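Local coordinates for protein adhesin (Streptococcus sanguinis SK1 = NCTC 7863, PDB 6VT2) that binds sialylated glycans through two tandem Siglec-like modules and so probably attaches the bacterium to host sialoglycoproteins, at residues I8-E13 with F24-T29; T97-A102 with V113-E118; N251-L256 with G295-K300; L256-N261 with T279-T284. All coordinates share one frame; numbering follows the deposited sequence.

Contact 1. Residues I8-E13 with F24-T29; sequences ITLPQE and FFVETT
The ring of Phe24 meets the ring of Pro11 obliquely: Pro11 CG approaches Phe24 CD2 at 3.5 Å, and the neighbouring Pro11 CD also lies close to that atom. Elsewhere on the same phenyl ring Phe120 packs edge-to-face. Next along, Val26 stands between two side chains of 8-13. With its CG1 anti to the backbone N (chi1 168°), that methyl is brought against Ile8 CG2 at 3.4 Å, closer than two methyl groups normally pack, while Val26 CG2 lies 3.7 Å from Leu10 CB, the leucine and valine side by side and pointing the same way. Ile8 also runs beside Thr28, Ile8 CG1 lying 3.9 Å from Thr28 OG1.

Two backbone bonds fix this register. Thr9 N gives its hydrogen to Glu27 O at 2.8 Å, and Glu27 N returns one to Thr9 O at 2.9 Å, so Thr9 and Glu27 form an antiparallel hydrogen-bonded pair and Ile8 and Thr28 the adjoining non-hydrogen-bonded one. On the Thr9 and Glu27 face, the Glu27 carboxylate is salt-bridged to Arg77.

Strand 7-9 is an outer strand of its four-stranded sheet, with 21-29 next and 76-83 beyond. Ile8, Leu10, Val26 and Thr28 face strand 95-104 of the second sheet, touching Val100 and Ala102 across the sandwich.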
# COMPACT_ATOMS: atom_id res chain seq x y z
N ILE A 8 11.91 46.68 -24.02
CA ILE A 8 11.87 45.94 -22.76
C ILE A 8 10.58 45.14 -22.72
O ILE A 8 9.50 45.69 -22.95
CB ILE A 8 11.93 46.88 -21.55
CG1 ILE A 8 13.13 47.80 -21.58
CG2 ILE A 8 11.93 46.08 -20.24
CD1 ILE A 8 13.07 48.87 -20.60
N THR A 9 10.76 43.85 -22.40
CA THR A 9 9.66 42.90 -22.31
C THR A 9 9.64 42.31 -20.87
O THR A 9 10.68 41.97 -20.41
CB THR A 9 9.71 41.77 -23.34
OG1 THR A 9 9.59 42.43 -24.60
CG2 THR A 9 8.56 40.81 -23.18
N LEU A 10 8.52 42.45 -20.17
CA LEU A 10 8.51 41.97 -18.76
C LEU A 10 7.07 41.69 -18.34
O LEU A 10 6.20 42.20 -18.98
CB LEU A 10 9.18 43.01 -17.86
CG LEU A 10 8.32 44.20 -17.46
CD1 LEU A 10 9.02 44.96 -16.36
CD2 LEU A 10 8.04 45.09 -18.65
N PRO A 11 6.85 40.85 -17.32
CA PRO A 11 5.50 40.55 -16.90
C PRO A 11 4.86 41.78 -16.26
O PRO A 11 5.52 42.46 -15.63
CB PRO A 11 5.61 39.49 -15.82
CG PRO A 11 7.06 39.46 -15.46
CD PRO A 11 7.82 40.00 -16.64
N GLN A 12 3.56 41.95 -16.46
CA GLN A 12 2.90 43.15 -15.89
C GLN A 12 2.59 42.87 -14.42
O GLN A 12 2.45 43.79 -13.68
CB GLN A 12 1.56 43.58 -16.50
CG GLN A 12 1.12 43.09 -17.85
CD GLN A 12 -0.39 43.28 -17.98
OE1 GLN A 12 -0.84 44.41 -18.11
NE2 GLN A 12 -1.19 42.22 -17.86
N GLU A 13 2.38 41.62 -14.09
CA GLU A 13 2.07 41.30 -12.70
C GLU A 13 2.88 40.08 -12.29
O GLU A 13 2.93 39.16 -13.03
CB GLU A 13 0.59 40.99 -12.53
CG GLU A 13 0.21 40.65 -11.13
CD GLU A 13 -1.20 40.20 -11.09
OE1 GLU A 13 -1.46 39.12 -11.57
OE2 GLU A 13 -2.04 40.95 -10.59
N PHE A 24 11.68 36.60 -11.57
CA PHE A 24 11.11 36.73 -12.92
C PHE A 24 12.18 37.38 -13.77
O PHE A 24 13.08 37.78 -13.25
CB PHE A 24 9.78 37.49 -12.93
CG PHE A 24 9.84 38.93 -12.53
CD1 PHE A 24 9.77 39.29 -11.19
CD2 PHE A 24 9.91 39.92 -13.48
CE1 PHE A 24 9.75 40.62 -10.83
CE2 PHE A 24 9.91 41.25 -13.12
CZ PHE A 24 9.83 41.59 -11.79
N PHE A 25 12.02 37.36 -15.08
CA PHE A 25 13.05 37.88 -15.98
C PHE A 25 12.50 39.02 -16.81
O PHE A 25 11.34 38.99 -17.15
CB PHE A 25 13.62 36.73 -16.80
CG PHE A 25 14.48 35.83 -15.97
CD1 PHE A 25 15.81 36.13 -15.75
CD2 PHE A 25 13.94 34.72 -15.34
CE1 PHE A 25 16.60 35.32 -14.96
CE2 PHE A 25 14.73 33.91 -14.55
CZ PHE A 25 16.05 34.21 -14.36
N VAL A 26 13.35 39.97 -17.07
CA VAL A 26 13.02 41.10 -17.95
C VAL A 26 13.91 40.87 -19.17
O VAL A 26 14.93 40.42 -19.00
CB VAL A 26 13.32 42.44 -17.26
CG1 VAL A 26 13.24 43.57 -18.27
CG2 VAL A 26 12.43 42.68 -16.04
N GLU A 27 13.41 41.03 -20.36
CA GLU A 27 14.20 40.81 -21.59
C GLU A 27 14.31 42.15 -22.31
O GLU A 27 13.32 42.81 -22.38
CB GLU A 27 13.59 39.73 -22.46
CG GLU A 27 13.84 38.33 -21.95
CD GLU A 27 13.65 37.26 -23.01
OE1 GLU A 27 12.90 37.51 -23.95
OE2 GLU A 27 14.26 36.21 -22.90
N THR A 28 15.52 42.50 -22.74
CA THR A 28 15.76 43.80 -23.37
C THR A 28 16.46 43.60 -24.70
O THR A 28 17.31 42.87 -24.72
CB THR A 28 16.52 44.77 -22.45
OG1 THR A 28 15.78 44.90 -21.24
CG2 THR A 28 16.70 46.14 -23.04
N THR A 29 15.94 44.21 -25.75
CA THR A 29 16.79 44.13 -27.05
C THR A 29 17.00 45.55 -27.57
O THR A 29 16.37 46.41 -27.18
CB THR A 29 16.03 43.32 -28.09
OG1 THR A 29 14.81 44.01 -28.32
CG2 THR A 29 15.66 41.93 -27.66
O HOH W 1 12.57 42.72 -25.36

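Contact 2. Residues T97-A102 with V113-E118; sequences TKYVRA and VDKQSE. With SIA (N-acetyl-alpha-neuraminic acid), chain D; GAL (beta-D-galactopyranose), chain B; A2G (2-acetamido-2-deoxy-alpha-D-galactopyranose), chain C.
Tyr99 lies with its hydroxyl end against the 113-118 loop and its ring edge toward both loop and glycan. Around the rim, near the ring plane, sit Lys115 N, Ser117 OG and the galactose O6, with Ser117 OG 3.6 Å from Tyr99 CD2. The phenol oxygen works twice: Tyr99 OH accepts the amide hydrogen of Lys115 N at 2.7 Å (155° at the hydrogen). Tyr99 OH also donates to GAL O6 at 2.6 Å. Asp114 OD1 lies 2.4 Å from the same GAL O6, too short for an ordinary hydrogen bond, so the exact geometry there is doubtful; the carboxylate nevertheless comes back toward the tyrosine although the aspartate CB points away. One sugar hydroxyl thus sits between the two segments, and the Lys115 amide probably helps to polarise the phenol that binds it.

The loop itself is tied at its base. Val113 O accepts from both Gln116 N and Ser117 N, and Ser117 OG receives Val113 N at 2.9 Å. Farther along, Val100 N donates to Glu118 O at 3.0 Å from well above the carbonyl plane.

Just before Tyr99, the same strand binds sialic acid. Thr97 takes its carboxylate with two atoms, Thr97 N to O1B and Thr97 OG1 to O1A, both at 2.9 Å, while Lys98 NZ, also bonded to Asn42, reaches O8 and O9 of the glycerol tail. Backbone N and threonine hydroxyl gripping the sialic acid carboxylate from one strand mark the sialoglycan site of the Siglec-like adhesin fold, here completed toward galactose by the loop.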
# COMPACT_ATOMS: atom_id res chain seq x y z
N THR A 97 4.45 48.75 -7.50
CA THR A 97 4.54 49.04 -8.93
C THR A 97 5.93 49.62 -9.10
O THR A 97 6.17 50.62 -8.55
CB THR A 97 3.52 50.06 -9.39
OG1 THR A 97 2.28 49.55 -8.92
CG2 THR A 97 3.54 50.23 -10.88
N LYS A 98 6.79 48.94 -9.83
CA LYS A 98 8.15 49.43 -10.01
C LYS A 98 8.48 49.46 -11.51
O LYS A 98 7.95 48.74 -12.25
CB LYS A 98 9.13 48.56 -9.24
CG LYS A 98 8.83 48.42 -7.76
CD LYS A 98 9.02 49.75 -7.08
CE LYS A 98 8.27 49.71 -5.79
NZ LYS A 98 8.55 50.84 -4.92
N TYR A 99 9.40 50.33 -11.83
CA TYR A 99 9.63 50.72 -13.22
C TYR A 99 10.98 50.19 -13.69
O TYR A 99 11.95 50.19 -12.94
CB TYR A 99 9.58 52.22 -13.32
CG TYR A 99 8.20 52.72 -13.10
CD1 TYR A 99 7.66 52.83 -11.85
CD2 TYR A 99 7.38 52.98 -14.17
CE1 TYR A 99 6.31 53.17 -11.67
CE2 TYR A 99 6.05 53.40 -14.03
CZ TYR A 99 5.52 53.43 -12.76
OH TYR A 99 4.21 53.77 -12.68
N VAL A 100 11.00 49.73 -14.93
CA VAL A 100 12.19 49.16 -15.53
C VAL A 100 12.60 50.03 -16.71
O VAL A 100 11.79 50.32 -17.59
CB VAL A 100 11.97 47.70 -15.94
CG1 VAL A 100 13.24 47.17 -16.50
CG2 VAL A 100 11.51 46.85 -14.77
N ARG A 101 13.88 50.43 -16.71
CA ARG A 101 14.38 51.24 -17.80
C ARG A 101 15.65 50.61 -18.35
O ARG A 101 16.30 49.93 -17.69
CB ARG A 101 14.72 52.66 -17.33
CG ARG A 101 13.56 53.36 -16.64
CD ARG A 101 14.05 54.73 -16.25
NE ARG A 101 14.04 55.66 -17.35
CZ ARG A 101 14.41 56.91 -17.25
NH1 ARG A 101 14.85 57.38 -16.11
NH2 ARG A 101 14.34 57.73 -18.28
N ALA A 102 15.89 50.89 -19.60
CA ALA A 102 17.11 50.38 -20.19
C ALA A 102 17.71 51.46 -21.08
O ALA A 102 16.99 52.28 -21.65
CB ALA A 102 16.87 49.12 -21.00
N VAL A 113 7.50 57.12 -17.36
CA VAL A 113 6.20 57.80 -17.37
C VAL A 113 5.33 57.07 -16.34
O VAL A 113 5.03 55.95 -16.54
CB VAL A 113 5.56 57.78 -18.75
CG1 VAL A 113 4.28 58.60 -18.73
CG2 VAL A 113 6.48 58.26 -19.86
N ASP A 114 4.91 57.76 -15.29
CA ASP A 114 4.07 57.21 -14.22
C ASP A 114 2.86 56.49 -14.80
O ASP A 114 2.20 57.03 -15.62
CB ASP A 114 3.54 58.34 -13.36
CG ASP A 114 2.70 57.83 -12.21
OD1 ASP A 114 3.22 57.06 -11.50
OD2 ASP A 114 1.54 58.21 -12.13
N LYS A 115 2.72 55.20 -14.49
CA LYS A 115 1.60 54.31 -14.83
C LYS A 115 1.51 54.05 -16.32
O LYS A 115 0.52 53.58 -16.71
CB LYS A 115 0.29 54.83 -14.25
CG LYS A 115 0.28 54.89 -12.73
CD LYS A 115 -1.07 55.30 -12.25
CE LYS A 115 -1.19 55.48 -10.77
NZ LYS A 115 -2.33 56.39 -10.51
N GLN A 116 2.58 54.32 -17.07
CA GLN A 116 2.52 54.11 -18.51
C GLN A 116 3.74 53.45 -19.08
O GLN A 116 3.63 52.72 -20.06
CB GLN A 116 2.30 55.42 -19.27
CG GLN A 116 0.98 56.09 -18.92
CD GLN A 116 0.60 57.11 -19.94
OE1 GLN A 116 0.27 56.76 -21.10
NE2 GLN A 116 0.67 58.39 -19.56
N SER A 117 4.90 53.69 -18.57
CA SER A 117 6.11 53.10 -19.14
C SER A 117 6.32 51.71 -18.55
O SER A 117 5.49 51.19 -17.80
CB SER A 117 7.29 54.04 -18.96
OG SER A 117 7.56 54.26 -17.58
N GLU A 118 7.42 51.09 -18.93
CA GLU A 118 7.63 49.69 -18.60
C GLU A 118 7.71 49.52 -17.10
O GLU A 118 8.47 50.19 -16.41
CB GLU A 118 8.90 49.21 -19.26
CG GLU A 118 8.91 49.26 -20.81
CD GLU A 118 9.36 50.57 -21.46
OE1 GLU A 118 9.52 51.63 -20.78
OE2 GLU A 118 9.58 50.54 -22.69
C1 SIA D . 2.44 50.90 -5.59
C2 SIA D . 1.95 51.92 -4.47
C3 SIA D . 0.71 51.45 -3.68
C4 SIA D . 0.97 50.22 -2.81
C5 SIA D . 2.19 50.45 -1.91
C6 SIA D . 3.39 50.95 -2.75
C7 SIA D . 4.62 51.40 -1.93
C8 SIA D . 5.66 52.11 -2.84
C9 SIA D . 7.00 52.22 -2.14
C10 SIA D . 2.56 49.11 0.13
C11 SIA D . 3.01 47.75 0.68
N5 SIA D . 2.58 49.22 -1.22
O1A SIA D . 1.57 50.25 -6.19
O1B SIA D . 3.69 50.92 -5.76
O4 SIA D . -0.17 49.92 -1.98
O6 SIA D . 3.02 52.11 -3.50
O7 SIA D . 4.24 52.19 -0.82
O8 SIA D . 5.77 51.38 -4.08
O9 SIA D . 7.61 50.92 -2.11
O10 SIA D . 2.22 50.02 0.88
C1 GAL B . 3.15 56.14 -6.52
C2 GAL B . 2.31 55.33 -5.51
C3 GAL B . 2.39 53.83 -5.81
C4 GAL B . 2.06 53.55 -7.28
C5 GAL B . 2.99 54.39 -8.15
C6 GAL B . 2.75 54.24 -9.66
O2 GAL B . 2.78 55.50 -4.19
O3 GAL B . 1.47 53.10 -4.99
O4 GAL B . 0.71 53.88 -7.55
O5 GAL B . 2.82 55.78 -7.85
O6 GAL B . 3.74 54.93 -10.42
O5 A2G C . 3.99 61.16 -7.81
C1 A2G C . 4.62 60.76 -6.60
O1 A2G C . 5.93 60.28 -6.92
C2 A2G C . 3.79 59.64 -5.98
N2 A2G C . 4.53 59.15 -4.83
C3 A2G C . 3.69 58.45 -6.93
O3 A2G C . 2.83 57.46 -6.35
C4 A2G C . 3.16 58.93 -8.27
O4 A2G C . 1.79 59.33 -8.13
C5 A2G C . 3.99 60.12 -8.78
C6 A2G C . 3.48 60.69 -10.10
O6 A2G C . 4.50 61.52 -10.66
C7 A2G C . 4.08 59.33 -3.59
O7 A2G C . 3.04 59.92 -3.37
C8 A2G C . 4.94 58.78 -2.49

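Contact 3. Residues N251-L256 with G295-K300; sequences NTLLGL and GKYTFK. With SIA (N-acetyl-alpha-neuraminic acid), chain E.
Behind the sialic acid of the second Siglec-like module, the last turn of helix 244-255 packs on the start of strand 296-305, and Tyr297 and Phe299 meet the helix while alternate residues face the sugar. Tyr297 is touched by three helix-side residues. The Thr252 and Tyr297 side chains cross at about a right angle, Thr252 CG2 lying 3.5 Å from Tyr297 OH; Leu256 reaches the tyrosine tip to tip, its CD1 3.6 Å from Tyr297 OH; and Leu253 CD1 lies 3.8 Å from Tyr297 CD2. In Leu253, chi1 of -162° sets CG anti to the backbone N, and chi2 of 75° directs CD1 to Tyr297 and CD2 to Phe299. Leu253 CD2 lies 3.7 Å from Phe299 CZ, the two side chains crossing at about a right angle.

This is the Siglec-like sialic acid site: the strand supplies polar atoms on one side and an aromatic base for the helix on the other. Thr298 N donates to sialic acid O1A at 2.9 Å and Thr298 OG1 to O1B at 2.7 Å, two bonds that hold the carboxylate, and N5 of the acetamido group donates to Lys296 O at 2.8 Å. At the edge of the Tyr297 ring, in its plane, lies sialic acid C7. Thr252 splits its branches, CG2 on the tyrosine and OG1 near sialic acid C9, the hydroxyl being hydrogen-bonded to Ser248 O. Ser248 and Thr249 are also hydrogen-bonded to the sialic acid.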
# COMPACT_ATOMS: atom_id res chain seq x y z
N ASN A 251 -8.15 -24.67 22.86
CA ASN A 251 -7.14 -25.28 23.69
C ASN A 251 -6.97 -26.74 23.34
O ASN A 251 -5.86 -27.24 23.44
CB ASN A 251 -7.49 -25.05 25.15
CG ASN A 251 -7.18 -23.60 25.58
OD1 ASN A 251 -6.05 -23.17 25.55
ND2 ASN A 251 -8.20 -22.87 25.97
N THR A 252 -8.02 -27.42 22.89
CA THR A 252 -7.88 -28.79 22.39
C THR A 252 -6.94 -28.81 21.21
O THR A 252 -6.04 -29.65 21.14
CB THR A 252 -9.23 -29.36 22.00
OG1 THR A 252 -10.05 -29.46 23.18
CG2 THR A 252 -9.09 -30.75 21.39
N LEU A 253 -7.12 -27.89 20.27
CA LEU A 253 -6.20 -27.92 19.14
C LEU A 253 -4.78 -27.59 19.57
O LEU A 253 -3.82 -28.21 19.09
CB LEU A 253 -6.65 -26.96 18.05
CG LEU A 253 -6.05 -27.21 16.69
CD1 LEU A 253 -6.74 -28.42 16.11
CD2 LEU A 253 -6.17 -26.03 15.76
N LEU A 254 -4.61 -26.62 20.47
CA LEU A 254 -3.27 -26.38 20.98
C LEU A 254 -2.68 -27.65 21.57
O LEU A 254 -1.48 -27.91 21.45
CB LEU A 254 -3.26 -25.28 22.04
CG LEU A 254 -3.56 -23.90 21.51
CD1 LEU A 254 -3.50 -22.91 22.67
CD2 LEU A 254 -2.64 -23.48 20.43
N GLY A 255 -3.49 -28.43 22.24
CA GLY A 255 -3.04 -29.64 22.90
C GLY A 255 -2.51 -30.68 21.95
O GLY A 255 -1.70 -31.52 22.33
N LEU A 256 -2.99 -30.64 20.73
CA LEU A 256 -2.48 -31.52 19.71
C LEU A 256 -1.19 -31.04 19.11
O LEU A 256 -0.64 -31.72 18.25
CB LEU A 256 -3.49 -31.63 18.56
CG LEU A 256 -4.83 -32.24 18.87
CD1 LEU A 256 -5.70 -32.27 17.58
CD2 LEU A 256 -4.63 -33.61 19.42
N GLY A 295 -15.19 -36.40 13.57
CA GLY A 295 -13.80 -36.07 13.31
C GLY A 295 -13.66 -34.66 12.80
O GLY A 295 -13.50 -34.41 11.62
N LYS A 296 -13.81 -33.72 13.72
CA LYS A 296 -13.84 -32.31 13.39
C LYS A 296 -13.72 -31.50 14.66
O LYS A 296 -13.89 -31.98 15.78
CB LYS A 296 -15.13 -31.90 12.69
CG LYS A 296 -16.33 -32.14 13.56
CD LYS A 296 -17.63 -31.53 13.06
CE LYS A 296 -18.77 -32.14 13.87
NZ LYS A 296 -20.10 -31.59 13.60
N TYR A 297 -13.31 -30.26 14.45
CA TYR A 297 -13.33 -29.27 15.49
C TYR A 297 -14.02 -28.05 14.92
O TYR A 297 -13.69 -27.57 13.83
CB TYR A 297 -11.94 -28.87 15.95
CG TYR A 297 -11.16 -29.92 16.63
CD1 TYR A 297 -11.62 -30.49 17.80
CD2 TYR A 297 -9.98 -30.39 16.11
CE1 TYR A 297 -10.92 -31.44 18.47
CE2 TYR A 297 -9.26 -31.37 16.78
CZ TYR A 297 -9.73 -31.89 17.95
OH TYR A 297 -9.08 -32.87 18.62
N THR A 298 -15.00 -27.55 15.66
CA THR A 298 -15.78 -26.37 15.29
C THR A 298 -15.36 -25.21 16.17
O THR A 298 -15.53 -25.26 17.39
CB THR A 298 -17.26 -26.65 15.45
OG1 THR A 298 -17.59 -27.85 14.70
CG2 THR A 298 -18.07 -25.44 14.87
N PHE A 299 -14.67 -24.26 15.57
CA PHE A 299 -14.10 -23.12 16.24
C PHE A 299 -15.03 -21.93 16.14
O PHE A 299 -15.83 -21.83 15.21
CB PHE A 299 -12.76 -22.74 15.61
CG PHE A 299 -11.73 -23.80 15.69
CD1 PHE A 299 -11.63 -24.76 14.69
CD2 PHE A 299 -10.86 -23.86 16.74
CE1 PHE A 299 -10.72 -25.76 14.76
CE2 PHE A 299 -9.88 -24.83 16.77
CZ PHE A 299 -9.82 -25.80 15.79
N LYS A 300 -14.83 -20.99 17.04
CA LYS A 300 -15.49 -19.70 17.00
C LYS A 300 -14.40 -18.67 17.13
O LYS A 300 -13.58 -18.72 18.06
CB LYS A 300 -16.53 -19.60 18.14
CG LYS A 300 -17.66 -20.64 18.00
CD LYS A 300 -18.93 -20.22 18.71
CE LYS A 300 -18.78 -20.20 20.23
NZ LYS A 300 -19.86 -19.38 20.88
C1 SIA E . -17.10 -29.79 17.52
C2 SIA E . -17.56 -30.73 18.71
C3 SIA E . -17.91 -32.17 18.28
C4 SIA E . -16.70 -32.91 17.72
C5 SIA E . -15.55 -32.91 18.72
C6 SIA E . -15.27 -31.48 19.24
C7 SIA E . -14.32 -31.42 20.45
C8 SIA E . -14.37 -30.01 21.08
C9 SIA E . -13.26 -29.82 22.11
C10 SIA E . -13.69 -34.55 18.49
C11 SIA E . -12.45 -34.96 17.69
N5 SIA E . -14.34 -33.43 18.08
O1A SIA E . -16.17 -28.99 17.83
O1B SIA E . -17.70 -29.90 16.43
O4 SIA E . -17.00 -34.29 17.42
O6 SIA E . -16.47 -30.85 19.69
O7 SIA E . -14.66 -32.44 21.39
O8 SIA E . -14.31 -29.00 20.07
O9 SIA E . -13.52 -28.62 22.87
O10 SIA E . -14.08 -35.20 19.45

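Contact 4. Residues L256-N261 with T279-T284; sequences LGFTFN and TTIRGT
Four backbone hydrogen bonds join Thr259 to Arg282 and Asn261 to Thr280 in antiparallel hydrogen-bonded pairs. Thr259 N to Arg282 O is 2.8 Å, and Arg282 N to Thr259 O is 2.9 Å. Asn261 N to Thr280 O and Thr280 N to Asn261 O are both 2.8 Å. Waters extend the link on the Thr259 and Thr280 face: one lies 2.8 Å from Thr259 OG1 and donates to Thr280 O. At the helix end another donates to Leu256 O and accepts from Thr284 N, bridging Leu256 and Thr284 just outside the paired residues. Arg282, extended on the same face as Thr259, is salt-bridged to Glu221.

The opposite face is aromatic. Gly283 CA sits over the centre of one face of the Phe258 ring, 3.5 Å from the ring centroid and 12° off the ring normal, a CH-pi contact that glycine permits: a CB there would run into Phe258 CG. The edge of this ring meets Ile281, whose CG2 is 3.8 Å from Phe258 CD2. Phe260 and Ile281 form the intervening non-hydrogen-bonded pair and run side by side, Ile281 CG1 over one face of the Phe260 ring and Ile281 CD1 3.5 Å from Phe260 CE2. Leu253 of the helix packs on Phe258, Phe260 and Ile281.

Gly257, at positive phi, ends helix 244-255 in a Schellman motif and leads straight into strand 259-261, the outermost strand of an antiparallel sheet in the order 206-207, 222-229, 277-283, 259-261, one half of the beta sandwich of this Siglec-like module.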
# COMPACT_ATOMS: atom_id res chain seq x y z
N LEU A 256 -2.99 -30.64 20.73
CA LEU A 256 -2.48 -31.52 19.71
C LEU A 256 -1.19 -31.04 19.11
O LEU A 256 -0.64 -31.72 18.25
CB LEU A 256 -3.49 -31.63 18.56
CG LEU A 256 -4.83 -32.24 18.87
CD1 LEU A 256 -5.70 -32.27 17.58
CD2 LEU A 256 -4.63 -33.61 19.42
N GLY A 257 -0.71 -29.87 19.49
CA GLY A 257 0.53 -29.34 18.99
C GLY A 257 0.38 -28.35 17.86
O GLY A 257 1.37 -28.07 17.20
N PHE A 258 -0.81 -27.78 17.66
CA PHE A 258 -0.98 -26.78 16.63
C PHE A 258 -0.47 -25.44 17.09
O PHE A 258 -0.43 -25.14 18.28
CB PHE A 258 -2.45 -26.63 16.29
CG PHE A 258 -2.96 -27.70 15.40
CD1 PHE A 258 -3.02 -29.03 15.80
CD2 PHE A 258 -3.40 -27.37 14.15
CE1 PHE A 258 -3.53 -29.99 14.92
CE2 PHE A 258 -3.90 -28.34 13.29
CZ PHE A 258 -3.92 -29.67 13.66
N THR A 259 -0.16 -24.60 16.11
CA THR A 259 0.18 -23.21 16.36
C THR A 259 -0.75 -22.30 15.60
O THR A 259 -1.29 -22.68 14.58
CB THR A 259 1.63 -22.87 15.97
OG1 THR A 259 1.80 -23.04 14.56
CG2 THR A 259 2.59 -23.74 16.74
N PHE A 260 -0.92 -21.11 16.16
CA PHE A 260 -1.75 -20.04 15.61
C PHE A 260 -0.84 -18.83 15.50
O PHE A 260 -0.28 -18.43 16.43
CB PHE A 260 -2.89 -19.64 16.53
CG PHE A 260 -4.02 -20.62 16.58
CD1 PHE A 260 -3.85 -21.85 17.15
CD2 PHE A 260 -5.26 -20.28 16.12
CE1 PHE A 260 -4.88 -22.76 17.19
CE2 PHE A 260 -6.29 -21.19 16.16
CZ PHE A 260 -6.09 -22.43 16.67
N ASN A 261 -0.62 -18.39 14.30
CA ASN A 261 0.27 -17.21 14.14
C ASN A 261 -0.40 -16.10 13.24
O ASN A 261 -1.02 -16.29 12.11
CB ASN A 261 1.60 -17.61 13.52
CG ASN A 261 2.56 -16.45 13.48
OD1 ASN A 261 2.91 -15.99 12.42
ND2 ASN A 261 3.00 -15.96 14.63
N THR A 279 -4.34 -15.13 9.75
CA THR A 279 -3.98 -16.01 10.85
C THR A 279 -3.70 -17.38 10.21
O THR A 279 -4.52 -17.87 9.43
CB THR A 279 -5.09 -16.16 11.89
OG1 THR A 279 -5.40 -14.88 12.51
CG2 THR A 279 -4.66 -17.15 12.95
N THR A 280 -2.54 -17.95 10.48
CA THR A 280 -2.19 -19.28 9.98
C THR A 280 -2.24 -20.25 11.14
O THR A 280 -1.68 -19.98 12.20
CB THR A 280 -0.83 -19.29 9.36
OG1 THR A 280 -0.85 -18.42 8.21
CG2 THR A 280 -0.47 -20.66 8.83
N ILE A 281 -2.99 -21.30 10.95
CA ILE A 281 -3.11 -22.41 11.87
C ILE A 281 -2.32 -23.54 11.26
O ILE A 281 -2.61 -23.95 10.15
CB ILE A 281 -4.57 -22.80 12.08
CG1 ILE A 281 -5.41 -21.61 12.60
CG2 ILE A 281 -4.64 -23.94 13.04
CD1 ILE A 281 -6.87 -21.90 12.75
N ARG A 282 -1.37 -24.07 12.00
CA ARG A 282 -0.50 -25.14 11.52
C ARG A 282 -0.50 -26.29 12.51
O ARG A 282 -0.30 -26.09 13.70
CB ARG A 282 0.87 -24.56 11.35
CG ARG A 282 1.94 -25.61 10.93
CD ARG A 282 3.30 -24.98 10.82
NE ARG A 282 4.23 -26.05 10.48
CZ ARG A 282 5.51 -25.88 10.20
NH1 ARG A 282 6.24 -26.96 9.88
NH2 ARG A 282 6.06 -24.64 10.26
N GLY A 283 -0.62 -27.49 11.99
CA GLY A 283 -0.45 -28.63 12.85
C GLY A 283 -0.81 -29.91 12.15
O GLY A 283 -1.19 -29.91 10.99
N THR A 284 -0.78 -31.00 12.92
CA THR A 284 -1.10 -32.33 12.44
C THR A 284 -2.18 -32.93 13.31
O THR A 284 -2.01 -33.05 14.52
CB THR A 284 0.15 -33.20 12.47
OG1 THR A 284 1.18 -32.62 11.66
CG2 THR A 284 -0.14 -34.61 11.88
O HOH W 2 0.39 -30.50 15.48
O HOH W 3 0.11 -34.10 15.96
O HOH W 4 0.81 -21.19 12.69
O HOH W 5 -0.45 -15.75 8.92

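The four contacts fall into two pairs, one in each Siglec-like module. Contacts 1 and 2 lie with centres about 11 Å apart and meet through the sandwich interior, Leu10 CD1 being 3.5 Å from Val100 CG2, so the sheet edge of contact 1 backs the strand that carries the first glycan. Contacts 3 and 4 have centres about 10 Å apart and share Leu256; Leu253 CG lies 3.4 Å from Phe258 CG, joining the helix beside the second sialic acid to the sheet behind it. Contacts 2 and 3 hold equivalent sialic acid sites, yet their centres are about 89 Å apart, so the two glycans are bound at well-separated places along the chain.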